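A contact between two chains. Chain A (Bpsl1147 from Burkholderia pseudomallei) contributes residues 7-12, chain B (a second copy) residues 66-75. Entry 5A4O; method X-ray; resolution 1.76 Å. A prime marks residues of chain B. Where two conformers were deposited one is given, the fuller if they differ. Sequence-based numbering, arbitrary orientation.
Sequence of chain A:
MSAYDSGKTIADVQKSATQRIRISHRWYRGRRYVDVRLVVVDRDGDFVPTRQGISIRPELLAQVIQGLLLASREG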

# COMPACT_ATOMS: atom_id res chain seq x y z
N GLY A 7 -10.11 12.93 4.70
CA GLY A 7 -9.96 12.19 5.98
C GLY A 7 -8.73 12.61 6.78
O GLY A 7 -8.15 13.69 6.57
N LYS A 8 -8.30 11.74 7.68
CA LYS A 8 -7.19 12.07 8.56
C LYS A 8 -5.84 11.55 8.05
O LYS A 8 -5.68 10.37 7.86
CB LYS A 8 -7.41 11.45 9.93
CG LYS A 8 -6.13 11.52 10.74
CD LYS A 8 -6.30 11.91 12.16
CE LYS A 8 -6.56 10.74 13.04
NZ LYS A 8 -6.04 11.04 14.42
N THR A 9 -4.85 12.42 7.90
CA THR A 9 -3.51 11.94 7.59
C THR A 9 -2.86 11.30 8.84
O THR A 9 -2.68 11.97 9.84
CB THR A 9 -2.63 13.10 7.07
OG1 THR A 9 -3.25 13.62 5.90
CG2 THR A 9 -1.24 12.59 6.70
N ILE A 10 -2.58 10.01 8.79
CA ILE A 10 -1.95 9.30 9.91
C ILE A 10 -0.44 9.42 9.75
O ILE A 10 0.27 9.70 10.72
CB ILE A 10 -2.33 7.80 9.91
CG1 ILE A 10 -3.83 7.59 9.87
CG2 ILE A 10 -1.71 7.08 11.10
CD1 ILE A 10 -4.60 8.24 10.97
N ALA A 11 0.03 9.20 8.53
CA ALA A 11 1.46 9.30 8.20
C ALA A 11 1.76 9.69 6.75
O ALA A 11 0.98 9.43 5.78
CB ALA A 11 2.19 8.01 8.56
N ASP A 12 2.90 10.34 6.60
CA ASP A 12 3.27 10.91 5.32
C ASP A 12 4.73 10.54 5.05
O ASP A 12 5.64 11.24 5.53
CB ASP A 12 3.13 12.43 5.46
CG ASP A 12 3.02 13.13 4.16
OD1 ASP A 12 2.42 12.55 3.22
OD2 ASP A 12 3.50 14.28 4.08
N GLN B 66 4.96 1.58 10.74
CA GLN B 66 4.56 2.43 11.87
C GLN B 66 3.29 3.22 11.59
O GLN B 66 2.45 3.37 12.47
CB GLN B 66 5.74 3.29 12.32
CG GLN B 66 6.81 2.41 12.94
CD GLN B 66 7.94 3.15 13.60
OE1 GLN B 66 8.09 4.36 13.45
NE2 GLN B 66 8.77 2.40 14.33
N GLY B 67 3.13 3.70 10.37
CA GLY B 67 1.90 4.37 10.02
C GLY B 67 0.67 3.48 10.09
O GLY B 67 -0.39 3.93 10.51
N LEU B 68 0.82 2.24 9.65
CA LEU B 68 -0.28 1.28 9.71
C LEU B 68 -0.61 0.90 11.15
O LEU B 68 -1.78 0.71 11.46
CB LEU B 68 0.03 0.05 8.85
CG LEU B 68 0.10 0.27 7.35
CD1 LEU B 68 0.44 -1.03 6.64
CD2 LEU B 68 -1.24 0.78 6.83
N LEU B 69 0.41 0.73 11.99
CA LEU B 69 0.20 0.49 13.40
C LEU B 69 -0.61 1.61 14.03
O LEU B 69 -1.54 1.33 14.76
CB LEU B 69 1.53 0.33 14.14
CG LEU B 69 2.20 -1.02 13.86
CD1 LEU B 69 3.65 -0.98 14.34
CD2 LEU B 69 1.46 -2.19 14.51
N LEU B 70 -0.28 2.86 13.72
CA LEU B 70 -1.08 4.00 14.16
C LEU B 70 -2.49 4.04 13.62
O LEU B 70 -3.47 4.35 14.35
CB LEU B 70 -0.38 5.31 13.79
CG LEU B 70 0.83 5.66 14.62
CD1 LEU B 70 1.35 7.03 14.16
CD2 LEU B 70 0.45 5.74 16.09
N ALA B 71 -2.64 3.69 12.34
CA ALA B 71 -3.95 3.71 11.73
C ALA B 71 -4.86 2.66 12.40
O ALA B 71 -6.08 2.81 12.41
CB ALA B 71 -3.83 3.45 10.22
N SER B 72 -4.26 1.61 12.96
CA SER B 72 -5.01 0.56 13.63
C SER B 72 -5.72 1.07 14.90
O SER B 72 -6.67 0.47 15.35
CB SER B 72 -4.10 -0.61 13.98
OG SER B 72 -3.28 -0.32 15.11
N ARG B 73 -5.20 2.15 15.48
CA ARG B 73 -5.81 2.78 16.69
C ARG B 73 -7.03 3.63 16.44
O ARG B 73 -7.73 4.01 17.38
CB ARG B 73 -4.80 3.67 17.39
CG ARG B 73 -3.57 2.96 17.89
CD ARG B 73 -2.68 3.97 18.59
NE ARG B 73 -1.47 3.33 19.07
CZ ARG B 73 -0.37 3.97 19.50
NH1 ARG B 73 -0.28 5.30 19.52
NH2 ARG B 73 0.66 3.23 19.89
N GLU B 74 -7.27 3.99 15.18
CA GLU B 74 -8.48 4.70 14.83
C GLU B 74 -9.56 3.64 15.00
O GLU B 74 -9.27 2.46 15.11
CB GLU B 74 -8.39 5.23 13.41
CG GLU B 74 -7.20 6.14 13.18
CD GLU B 74 -7.30 7.47 13.92
OE1 GLU B 74 -8.42 7.99 14.10
OE2 GLU B 74 -6.25 8.04 14.26
N GLY B 75 -10.79 4.03 15.10
CA GLY B 75 -11.83 3.03 15.32
C GLY B 75 -12.94 3.56 16.19
O GLY B 75 -14.09 3.16 16.03
OXT GLY B 75 -12.66 4.38 17.07
O HOH W 1 -8.73 10.29 15.76

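A strand, residues 8-12 of chain A, lies against the C-terminal part of a helix in the second copy and the type I turn from Ala71′ to Glu74′. The two run roughly antiparallel, their axes coming within 7.5 Å, and no direct hydrogen bond links the stretches: one salt bridge, a bridging water and a small apolar patch do the work, burying 254 Å² in all.

Gly7 leads into the strand without touching chain B; its positive phi is a conformation that glycine adopts most easily. At Lys8 the side chain sets out toward the partner and reaches Glu74′, with Lys8 NZ 3.0 Å from Glu74′ OE2 in a salt bridge. A water also bridges the pair, accepting from Lys8 NZ at 3.1 Å and donating to Glu74′ OE1 at 2.9 Å. A long, flexible lysine suits this exposed margin, where its ammonium can meet the carboxylate while remaining open to water. Glu74′ is the last residue of the turn that starts at Ala71′, with a hydrogen bond from Glu74′ N to Ala71′ O (3.2 Å).

Thr9 is out of reach, as alternation along a strand would suggest, and its hydroxyl is satisfied elsewhere in the structure. Ile10 points back toward the helix and is the centre of the contact, with 86 Å² covered. Its CG2 packs 3.5 Å from Leu70′ CB and equally close to Gly67′ O, while CG1 lies 4.2 Å from Ala71′ CB. The branched isoleucine thus offers apolar surface to several helix residues at once, and the small Ala71′ adds a methyl without bulk.

Ala11 also faces the helix, its CB 3.9 Å from Gly67′ CA. The fit depends on glycine: a CB on Gly67′ would lie a tight 3.1 Å from Ala11 CB. Asp12 makes no contact with the helix.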